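Local coordinates for protein mercuric reductase (Metallosphaera sedula, PDB 4YWO) that probably reduces mercuric ion to elemental mercury with NADPH, as an FAD-dependent homodimeric flavoprotein of the pyridine nucleotide-disulfide oxidoreductase family, at residues R63-A68 with A190-R195; A245-I250 with A258-L263; V391-M396 with L446-F451. One frame throughout, in Å; residues are numbered along the deposited sequence.

From the N terminus, contact 1 first closes a loop of 121 residues by bringing helix 58-78, which starts at the redox-active disulfide C53-C58, against the end of helix 184-194. Contact 2 follows, a short closure over seven residues that brings strand 247-251 against A258 and the strand 260-263 that follows it. Contact 3 closes last, over 49 residues, between strand 390-396 and the C-terminal helix 442-449. The three run in series; none nests or crosses. Contacts 1 and 2 both lie in the pyridine nucleotide-disulphide oxidoreductase part, with centres about 20 Å apart, whereas contact 3 belongs to the dimerisation domain, its centre about 32 Å from contact 1 and about 44 Å from contact 2.

Contact 1: residues R63-A68 with A190-R195; sequences RMLYIA and AQMYSR
Two helical segments, 63-68 and 190-194, cross at 45° with axes 9.2 Å apart, and their nearest CA atoms pair L65 with M192 and A68 with R195. M192 carries the apolar half. Its CG lies anti to the backbone N (chi1 -178°) and the chain stays extended until it bends at chi3, so the thioether comes alongside the first helix: SD lies 3.7 Å from CB of M64. The touching atom of M64 is therefore the root of its side chain, since bends at chi2 and chi3 turn its own sulfur away toward helix 87-110. L65 crosses M192 at about a right angle, CD2 meeting M192 CB at 4.1 Å. One turn on, the methyl A68 CB lies against the root of the arginine chain, 3.8 Å from R195 CB, with R195 CD also close to it.

The polar half is bridged by water. One water sits 2.9 Å from the carbonyl L65 O, also reaches Q191 OE1, and accepts a weak bond from R195 NH1. A second donates to both main chains, at 2.8 Å from A68 O and 2.6 Å from R195 O, joining the carbonyls across the crossing. Q191 OE1 also stands 3.7 Å above the centre of the R195 guanidinium, a position that would favour its positive charge. The strongest polar partners lie outside: D228 forms a salt bridge with R195 NE, and Q348 N bonds Q191 OE1. The arrangement is an oblique helix-helix crossing with an apolar side built on M192 and a polar side bridged by two waters; it joins the helix that follows the C53-C58 disulfide, and carries the FAD-binding K62, to the helix after strand 176-180 in the Rossmann-type parallel sheet.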
loop_
_atom_site.group_PDB
_atom_site.type_symbol
_atom_site.label_atom_id
_atom_site.label_comp_id
_atom_site.label_asym_id
_atom_site.label_seq_id
_atom_site.Cartn_x
_atom_site.Cartn_y
_atom_site.Cartn_z
ATOM N N ARG A 63 -16.499 -2.579 -5.599
ATOM C CA ARG A 63 -16.944 -3.919 -5.276
ATOM C C ARG A 63 -16.984 -4.784 -6.509
ATOM O O ARG A 63 -16.535 -5.948 -6.489
ATOM C CB ARG A 63 -18.303 -3.890 -4.569
ATOM C CG ARG A 63 -18.920 -5.267 -4.340
ATOM C CD ARG A 63 -18.062 -6.068 -3.323
ATOM N NE ARG A 63 -18.818 -7.204 -2.893
ATOM C CZ ARG A 63 -18.366 -8.073 -2.019
ATOM N NH1 ARG A 63 -17.173 -7.937 -1.463
ATOM N NH2 ARG A 63 -19.122 -9.151 -1.762
ATOM N N MET A 64 -17.558 -4.264 -7.604
ATOM C CA MET A 64 -17.651 -5.115 -8.787
ATOM C C MET A 64 -16.263 -5.393 -9.409
ATOM O O MET A 64 -15.985 -6.486 -9.921
ATOM C CB MET A 64 -18.508 -4.505 -9.839
ATOM C CG MET A 64 -19.961 -4.356 -9.457
ATOM S SD MET A 64 -20.685 -5.859 -8.710
ATOM C CE MET A 64 -20.415 -7.064 -9.873
ATOM N N LEU A 65 -15.314 -4.464 -9.285
ATOM C CA LEU A 65 -13.967 -4.735 -9.781
ATOM C C LEU A 65 -13.270 -5.759 -8.928
ATOM O O LEU A 65 -12.500 -6.563 -9.485
ATOM C CB LEU A 65 -13.080 -3.413 -9.780
ATOM C CG LEU A 65 -13.450 -2.446 -10.908
ATOM C CD1 LEU A 65 -12.912 -1.075 -10.569
ATOM C CD2 LEU A 65 -12.828 -2.925 -12.168
ATOM N N TYR A 66 -13.556 -5.808 -7.630
ATOM C CA TYR A 66 -13.001 -6.836 -6.692
ATOM C C TYR A 66 -13.505 -8.221 -7.106
ATOM O O TYR A 66 -12.712 -9.174 -7.276
ATOM C CB TYR A 66 -13.315 -6.491 -5.266
ATOM C CG TYR A 66 -13.071 -7.652 -4.326
ATOM C CD1 TYR A 66 -11.810 -7.976 -3.989
ATOM C CD2 TYR A 66 -14.139 -8.392 -3.806
ATOM C CE1 TYR A 66 -11.613 -9.049 -3.127
ATOM C CE2 TYR A 66 -13.935 -9.454 -2.960
ATOM C CZ TYR A 66 -12.677 -9.797 -2.702
ATOM O OH TYR A 66 -12.540 -10.896 -1.808
ATOM N N ILE A 67 -14.809 -8.279 -7.305
ATOM C CA ILE A 67 -15.443 -9.577 -7.743
ATOM C C ILE A 67 -14.851 -9.996 -9.057
ATOM O O ILE A 67 -14.458 -11.188 -9.234
ATOM C CB ILE A 67 -16.942 -9.398 -7.902
ATOM C CG1 ILE A 67 -17.500 -9.249 -6.530
ATOM C CG2 ILE A 67 -17.519 -10.708 -8.489
ATOM C CD1 ILE A 67 -18.911 -8.913 -6.552
ATOM N N ALA A 68 -14.699 -9.088 -10.010
ATOM C CA ALA A 68 -14.093 -9.374 -11.279
ATOM C C ALA A 68 -12.645 -9.976 -11.106
ATOM O O ALA A 68 -12.242 -10.890 -11.828
ATOM C CB ALA A 68 -14.087 -8.257 -12.221
ATOM N N ALA A 190 -14.678 -0.922 -18.595
ATOM C CA ALA A 190 -14.232 -1.850 -19.612
ATOM C C ALA A 190 -13.557 -3.068 -19.021
ATOM O O ALA A 190 -13.840 -4.213 -19.452
ATOM C CB ALA A 190 -13.334 -1.211 -20.630
ATOM N N GLN A 191 -12.683 -2.918 -18.041
ATOM C CA GLN A 191 -12.086 -4.050 -17.432
ATOM C C GLN A 191 -13.122 -4.884 -16.660
ATOM O O GLN A 191 -13.121 -6.075 -16.761
ATOM C CB GLN A 191 -10.957 -3.648 -16.483
ATOM C CG GLN A 191 -10.365 -4.873 -15.818
ATOM C CD GLN A 191 -9.069 -4.517 -15.030
ATOM O OE1 GLN A 191 -9.168 -4.483 -13.780
ATOM N NE2 GLN A 191 -7.973 -4.739 -15.666
ATOM N N MET A 192 -14.038 -4.256 -15.934
ATOM C CA MET A 192 -15.052 -4.891 -15.210
ATOM C C MET A 192 -15.890 -5.792 -16.129
ATOM O O MET A 192 -16.006 -6.997 -15.856
ATOM C CB MET A 192 -15.984 -3.882 -14.549
ATOM C CG MET A 192 -17.126 -4.389 -13.681
ATOM S SD MET A 192 -18.333 -3.107 -13.279
ATOM C CE MET A 192 -17.330 -1.879 -12.399
ATOM N N TYR A 193 -16.376 -5.231 -17.261
ATOM C CA TYR A 193 -17.280 -6.040 -18.111
ATOM C C TYR A 193 -16.528 -7.014 -18.905
ATOM O O TYR A 193 -16.984 -8.165 -19.081
ATOM C CB TYR A 193 -18.132 -5.067 -18.982
ATOM C CG TYR A 193 -19.432 -4.658 -18.305
ATOM C CD1 TYR A 193 -19.495 -3.847 -17.163
ATOM C CD2 TYR A 193 -20.674 -5.181 -18.740
ATOM C CE1 TYR A 193 -20.701 -3.581 -16.486
ATOM C CE2 TYR A 193 -21.833 -4.866 -18.121
ATOM C CZ TYR A 193 -21.891 -4.089 -17.014
ATOM O OH TYR A 193 -23.059 -3.837 -16.382
ATOM N N SER A 194 -15.308 -6.713 -19.351
ATOM C CA SER A 194 -14.525 -7.755 -20.049
ATOM C C SER A 194 -14.248 -8.967 -19.175
ATOM O O SER A 194 -14.315 -10.126 -19.624
ATOM C CB SER A 194 -13.277 -7.169 -20.661
ATOM O OG SER A 194 -12.358 -6.737 -19.706
ATOM N N ARG A 195 -14.094 -8.748 -17.890
ATOM C CA ARG A 195 -13.831 -9.828 -16.898
ATOM C C ARG A 195 -15.130 -10.541 -16.522
ATOM O O ARG A 195 -15.192 -11.390 -15.640
ATOM C CB ARG A 195 -13.065 -9.268 -15.689
ATOM C CG ARG A 195 -11.664 -8.897 -16.035
ATOM C CD ARG A 195 -10.923 -8.415 -14.779
ATOM N NE ARG A 195 -9.487 -8.270 -15.041
ATOM C CZ ARG A 195 -8.536 -8.208 -14.067
ATOM N NH1 ARG A 195 -8.901 -8.117 -12.818
ATOM N NH2 ARG A 195 -7.265 -8.239 -14.483
HETATM O O HOH W 1 -10.914 -6.316 -11.953
HETATM O O HOH W 2 -13.600 -12.334 -13.872
#

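Contact 2: residues A245-I250 with A258-L263; sequences AGKIVI and ADEILL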
loop_
_atom_site.group_PDB
_atom_site.type_symbol
_atom_site.label_atom_id
_atom_site.label_comp_id
_atom_site.label_asym_id
_atom_site.label_seq_id
_atom_site.Cartn_x
_atom_site.Cartn_y
_atom_site.Cartn_z
ATOM N N ALA A 245 -29.792 -5.038 -35.373
ATOM C CA ALA A 245 -30.008 -6.164 -34.472
ATOM C C ALA A 245 -29.670 -5.722 -33.034
ATOM O O ALA A 245 -30.506 -5.801 -32.105
ATOM C CB ALA A 245 -29.159 -7.337 -34.916
ATOM N N GLY A 246 -28.477 -5.177 -32.881
ATOM C CA GLY A 246 -28.177 -4.406 -31.676
ATOM C C GLY A 246 -27.944 -2.966 -31.994
ATOM O O GLY A 246 -28.417 -2.434 -33.004
ATOM N N LYS A 247 -27.184 -2.301 -31.139
ATOM C CA LYS A 247 -26.979 -0.894 -31.277
ATOM C C LYS A 247 -25.784 -0.674 -32.100
ATOM O O LYS A 247 -24.734 -1.354 -31.920
ATOM C CB LYS A 247 -26.870 -0.190 -29.909
ATOM C CG LYS A 247 -28.005 -0.458 -28.973
ATOM C CD LYS A 247 -28.073 0.432 -27.759
ATOM C CE LYS A 247 -29.210 0.004 -26.889
ATOM N NZ LYS A 247 -29.389 0.899 -25.809
ATOM N N ILE A 248 -25.895 0.269 -33.055
ATOM C CA ILE A 248 -24.820 0.566 -33.991
ATOM C C ILE A 248 -24.243 1.956 -33.776
ATOM O O ILE A 248 -24.968 2.968 -33.890
ATOM C CB ILE A 248 -25.239 0.410 -35.495
ATOM C CG1 ILE A 248 -25.820 -1.001 -35.732
ATOM C CG2 ILE A 248 -24.025 0.598 -36.359
ATOM C CD1 ILE A 248 -26.579 -1.147 -37.044
ATOM N N VAL A 249 -22.961 2.021 -33.398
ATOM C CA VAL A 249 -22.258 3.257 -33.310
ATOM C C VAL A 249 -21.459 3.470 -34.619
ATOM O O VAL A 249 -20.590 2.691 -34.974
ATOM C CB VAL A 249 -21.331 3.333 -32.036
ATOM C CG1 VAL A 249 -20.661 4.699 -31.981
ATOM C CG2 VAL A 249 -22.165 2.984 -30.813
ATOM N N ILE A 250 -21.837 4.506 -35.353
ATOM C CA ILE A 250 -21.228 4.837 -36.627
ATOM C C ILE A 250 -20.170 5.885 -36.358
ATOM O O ILE A 250 -20.392 6.923 -35.806
ATOM C CB ILE A 250 -22.291 5.384 -37.634
ATOM C CG1 ILE A 250 -23.379 4.303 -37.888
ATOM C CG2 ILE A 250 -21.630 5.771 -38.952
ATOM C CD1 ILE A 250 -24.734 4.883 -38.229
ATOM N N ALA A 258 -23.030 -3.348 -30.912
ATOM C CA ALA A 258 -22.967 -3.940 -29.606
ATOM C C ALA A 258 -24.324 -4.036 -29.039
ATOM O O ALA A 258 -25.227 -3.263 -29.445
ATOM C CB ALA A 258 -22.091 -3.047 -28.686
ATOM N N ASP A 259 -24.503 -4.858 -28.038
ATOM C CA ASP A 259 -25.761 -4.969 -27.338
ATOM C C ASP A 259 -26.168 -3.708 -26.585
ATOM O O ASP A 259 -27.343 -3.405 -26.433
ATOM C CB ASP A 259 -25.796 -6.127 -26.318
ATOM C CG ASP A 259 -25.741 -7.467 -26.940
ATOM O OD1 ASP A 259 -26.076 -7.528 -28.162
ATOM O OD2 ASP A 259 -25.319 -8.463 -26.252
ATOM N N GLU A 260 -25.149 -2.972 -26.039
ATOM C CA GLU A 260 -25.422 -1.858 -25.265
ATOM C C GLU A 260 -24.272 -0.846 -25.476
ATOM O O GLU A 260 -23.197 -1.221 -25.926
ATOM C CB GLU A 260 -25.509 -2.306 -23.805
ATOM C CG GLU A 260 -26.090 -1.282 -22.837
ATOM C CD GLU A 260 -27.363 -0.643 -23.397
ATOM O OE1 GLU A 260 -28.451 -1.239 -23.203
ATOM O OE2 GLU A 260 -27.275 0.437 -24.036
ATOM N N ILE A 261 -24.578 0.400 -25.168
ATOM C CA ILE A 261 -23.686 1.537 -25.190
ATOM C C ILE A 261 -23.562 2.102 -23.763
ATOM O O ILE A 261 -24.546 2.284 -23.064
ATOM C CB ILE A 261 -24.156 2.626 -26.146
ATOM C CG1 ILE A 261 -24.089 2.117 -27.590
ATOM C CG2 ILE A 261 -23.295 3.843 -26.042
ATOM C CD1 ILE A 261 -24.993 3.067 -28.445
ATOM N N LEU A 262 -22.309 2.334 -23.330
ATOM C CA LEU A 262 -22.042 2.918 -22.004
ATOM C C LEU A 262 -21.357 4.263 -22.249
ATOM O O LEU A 262 -20.292 4.322 -22.910
ATOM C CB LEU A 262 -21.124 2.024 -21.088
ATOM C CG LEU A 262 -20.641 2.775 -19.854
ATOM C CD1 LEU A 262 -21.737 3.113 -18.876
ATOM C CD2 LEU A 262 -19.599 1.822 -19.291
ATOM N N LEU A 263 -21.969 5.341 -21.814
ATOM C CA LEU A 263 -21.351 6.671 -21.814
ATOM C C LEU A 263 -20.372 6.804 -20.623
ATOM O O LEU A 263 -20.785 6.593 -19.475
ATOM C CB LEU A 263 -22.354 7.758 -21.671
ATOM C CG LEU A 263 -23.334 7.817 -22.798
ATOM C CD1 LEU A 263 -24.286 9.011 -22.514
ATOM C CD2 LEU A 263 -22.659 7.888 -24.147
HETATM O O HOH W 3 -30.865 -0.012 -23.057
#
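K247 and E260 lie side by side and point the same way, and this pairing organises the polar side of the contact. Beyond CG the lysine is fully extended, with CG anti to its own carbonyl carbon (chi1 -53°), which carries NZ along the second segment to 2.8 Å from E260 OE2. The carboxylate oxygen offers its syn lone pair to NZ. E260 starts away from the first segment and is brought back by the bend at chi2 (46°). The same OE2 is gripped a second time, by I261 N at 2.9 Å from above the carboxylate plane, so two donors fix the rotation of the group. A water joins K247 NZ to E260 OE1, and R172 forms a salt bridge with OE1; two positive charges would be expected to keep the glutamate ionised.

On the apolar side, I261 crosses both K247 and V249 obliquely. Its CD1 reaches 3.7 Å from V249 CG2 and 4.0 Å from K247 CB, so one methyl touches both residues.

The backbones meet through a single antiparallel hydrogen-bonded pair, K247 with A258. K247 N to A258 O and A258 N to K247 O are both 2.8 Å, with donors in the carbonyl planes. The strands then diverge: axes of 247-250 and 260-263 are 54° apart in direction. Strand 247-251 is central in the antiparallel sheet between 238-243 and 254-258, while 260-263 joins the parallel sheet beside 176-180; I261 also packs on V241 and I180, spanning both sheets.

Contact 3: residues V391-M396 with L446-F451; sequences VKMVTM and LVALAF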
loop_
_atom_site.group_PDB
_atom_site.type_symbol
_atom_site.label_atom_id
_atom_site.label_comp_id
_atom_site.label_asym_id
_atom_site.label_seq_id
_atom_site.Cartn_x
_atom_site.Cartn_y
_atom_site.Cartn_z
ATOM N N VAL A 391 7.199 3.414 -12.009
ATOM C CA VAL A 391 7.043 4.511 -11.019
ATOM C C VAL A 391 7.832 5.706 -11.570
ATOM O O VAL A 391 9.025 5.580 -11.915
ATOM C CB VAL A 391 7.487 4.137 -9.586
ATOM C CG1 VAL A 391 7.221 5.276 -8.675
ATOM C CG2 VAL A 391 6.705 2.969 -9.161
ATOM N N LYS A 392 7.161 6.856 -11.677
ATOM C CA LYS A 392 7.814 8.097 -12.166
ATOM C C LYS A 392 7.758 9.133 -11.068
ATOM O O LYS A 392 6.710 9.344 -10.438
ATOM C CB LYS A 392 7.084 8.630 -13.358
ATOM C CG LYS A 392 7.711 9.831 -14.035
ATOM C CD LYS A 392 6.976 10.058 -15.384
ATOM C CE LYS A 392 7.701 11.056 -16.204
ATOM N NZ LYS A 392 7.013 11.239 -17.532
ATOM N N MET A 393 8.871 9.781 -10.832
ATOM C CA MET A 393 9.021 10.793 -9.777
ATOM C C MET A 393 9.523 12.082 -10.370
ATOM O O MET A 393 10.420 12.025 -11.244
ATOM C CB MET A 393 9.905 10.273 -8.648
ATOM C CG MET A 393 10.114 11.213 -7.420
ATOM S SD MET A 393 11.043 10.460 -6.111
ATOM C CE MET A 393 9.763 9.456 -5.379
ATOM N N VAL A 394 8.924 13.186 -9.992
ATOM C CA VAL A 394 9.268 14.492 -10.512
ATOM C C VAL A 394 9.661 15.420 -9.387
ATOM O O VAL A 394 8.971 15.472 -8.362
ATOM C CB VAL A 394 8.090 15.117 -11.245
ATOM C CG1 VAL A 394 8.431 16.476 -11.828
ATOM C CG2 VAL A 394 7.441 14.213 -12.295
ATOM N N THR A 395 10.825 16.102 -9.509
ATOM C CA THR A 395 11.250 17.015 -8.408
ATOM C C THR A 395 11.371 18.411 -8.992
ATOM O O THR A 395 11.619 18.576 -10.172
ATOM C CB THR A 395 12.588 16.661 -7.729
ATOM O OG1 THR A 395 13.659 16.744 -8.738
ATOM C CG2 THR A 395 12.561 15.234 -7.139
ATOM N N MET A 396 11.148 19.443 -8.154
ATOM C CA MET A 396 11.274 20.855 -8.601
ATOM C C MET A 396 12.081 21.485 -7.463
ATOM O O MET A 396 11.696 21.420 -6.297
ATOM C CB MET A 396 9.886 21.444 -8.770
ATOM C CG MET A 396 9.800 22.965 -8.535
ATOM S SD MET A 396 10.454 23.569 -10.069
ATOM C CE MET A 396 8.799 23.589 -10.834
ATOM N N LEU A 446 13.237 3.308 -4.488
ATOM C CA LEU A 446 14.083 2.927 -5.607
ATOM C C LEU A 446 14.101 3.931 -6.660
ATOM O O LEU A 446 15.213 4.234 -7.280
ATOM C CB LEU A 446 13.621 1.585 -6.168
ATOM C CG LEU A 446 13.750 0.359 -5.246
ATOM C CD1 LEU A 446 13.009 -0.825 -5.808
ATOM C CD2 LEU A 446 15.255 0.100 -4.997
ATOM N N VAL A 447 12.967 4.554 -6.963
ATOM C CA VAL A 447 13.036 5.629 -7.936
ATOM C C VAL A 447 13.772 6.842 -7.421
ATOM O O VAL A 447 14.416 7.579 -8.192
ATOM C CB VAL A 447 11.622 5.981 -8.519
ATOM C CG1 VAL A 447 10.744 6.699 -7.542
ATOM C CG2 VAL A 447 11.696 6.747 -9.841
ATOM N N ALA A 448 13.675 7.140 -6.134
ATOM C CA ALA A 448 14.494 8.222 -5.505
ATOM C C ALA A 448 16.011 7.934 -5.724
ATOM O O ALA A 448 16.783 8.928 -6.032
ATOM C CB ALA A 448 14.168 8.303 -4.000
ATOM N N LEU A 449 16.425 6.713 -5.558
ATOM C CA LEU A 449 17.834 6.296 -5.740
ATOM C C LEU A 449 18.298 6.551 -7.202
ATOM O O LEU A 449 19.487 6.797 -7.485
ATOM C CB LEU A 449 18.030 4.867 -5.393
ATOM C CG LEU A 449 18.072 4.557 -3.900
ATOM C CD1 LEU A 449 17.939 3.086 -3.709
ATOM C CD2 LEU A 449 19.378 5.023 -3.273
ATOM N N ALA A 450 17.335 6.534 -8.123
ATOM C CA ALA A 450 17.624 6.743 -9.560
ATOM C C ALA A 450 18.075 8.131 -9.868
ATOM O O ALA A 450 18.603 8.344 -11.003
ATOM C CB ALA A 450 16.443 6.366 -10.442
ATOM N N PHE A 451 17.942 9.104 -8.965
ATOM C CA PHE A 451 18.227 10.484 -9.203
ATOM C C PHE A 451 19.728 10.660 -9.289
ATOM O O PHE A 451 20.212 11.386 -10.134
ATOM C CB PHE A 451 17.585 11.470 -8.248
ATOM C CG PHE A 451 16.141 11.767 -8.657
ATOM C CD1 PHE A 451 15.172 10.808 -8.409
ATOM C CD2 PHE A 451 15.769 12.836 -9.476
ATOM C CE1 PHE A 451 13.920 11.037 -8.819
ATOM C CE2 PHE A 451 14.509 13.108 -9.847
ATOM C CZ PHE A 451 13.498 12.120 -9.564
#
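This contact belongs to the dimerisation domain, where one face of the antiparallel strand 390-396 receives the C-terminal segment 446-451, on helix 442-449. Alternation of the strand sends V391, M393 and T395 toward that segment. M393 is the centre: CG anti to the backbone N (chi1 -178°) and a bend only at chi3 bring its methyl CE to 3.6 Å from V447 CG1, while SD lies 4.0 Å from F451 CE1. The sulfur sits obliquely to that ring, 5.1 Å from its centroid and 59° off the normal, a Met-aromatic contact. V447 also touches V391, CG1 to CG1 at 4.0 Å. F451 points its tip at the strand: CZ comes edge-on to the carbonyl M393 O at 3.5 Å, and T395 meets it tip to tip, OG1 at 3.9 Å from CE2. Strands 368-374 and 399-407 flank the strand, and V427 of helix 427-431 packs on both T395 and F451. The contact is mainly apolar, with M393 O and T395 OG1 as its polar atoms at the F451 ring; the ring edge toward M393 O, and the sulfur beside the ring, would each probably add a weak attraction to dispersion.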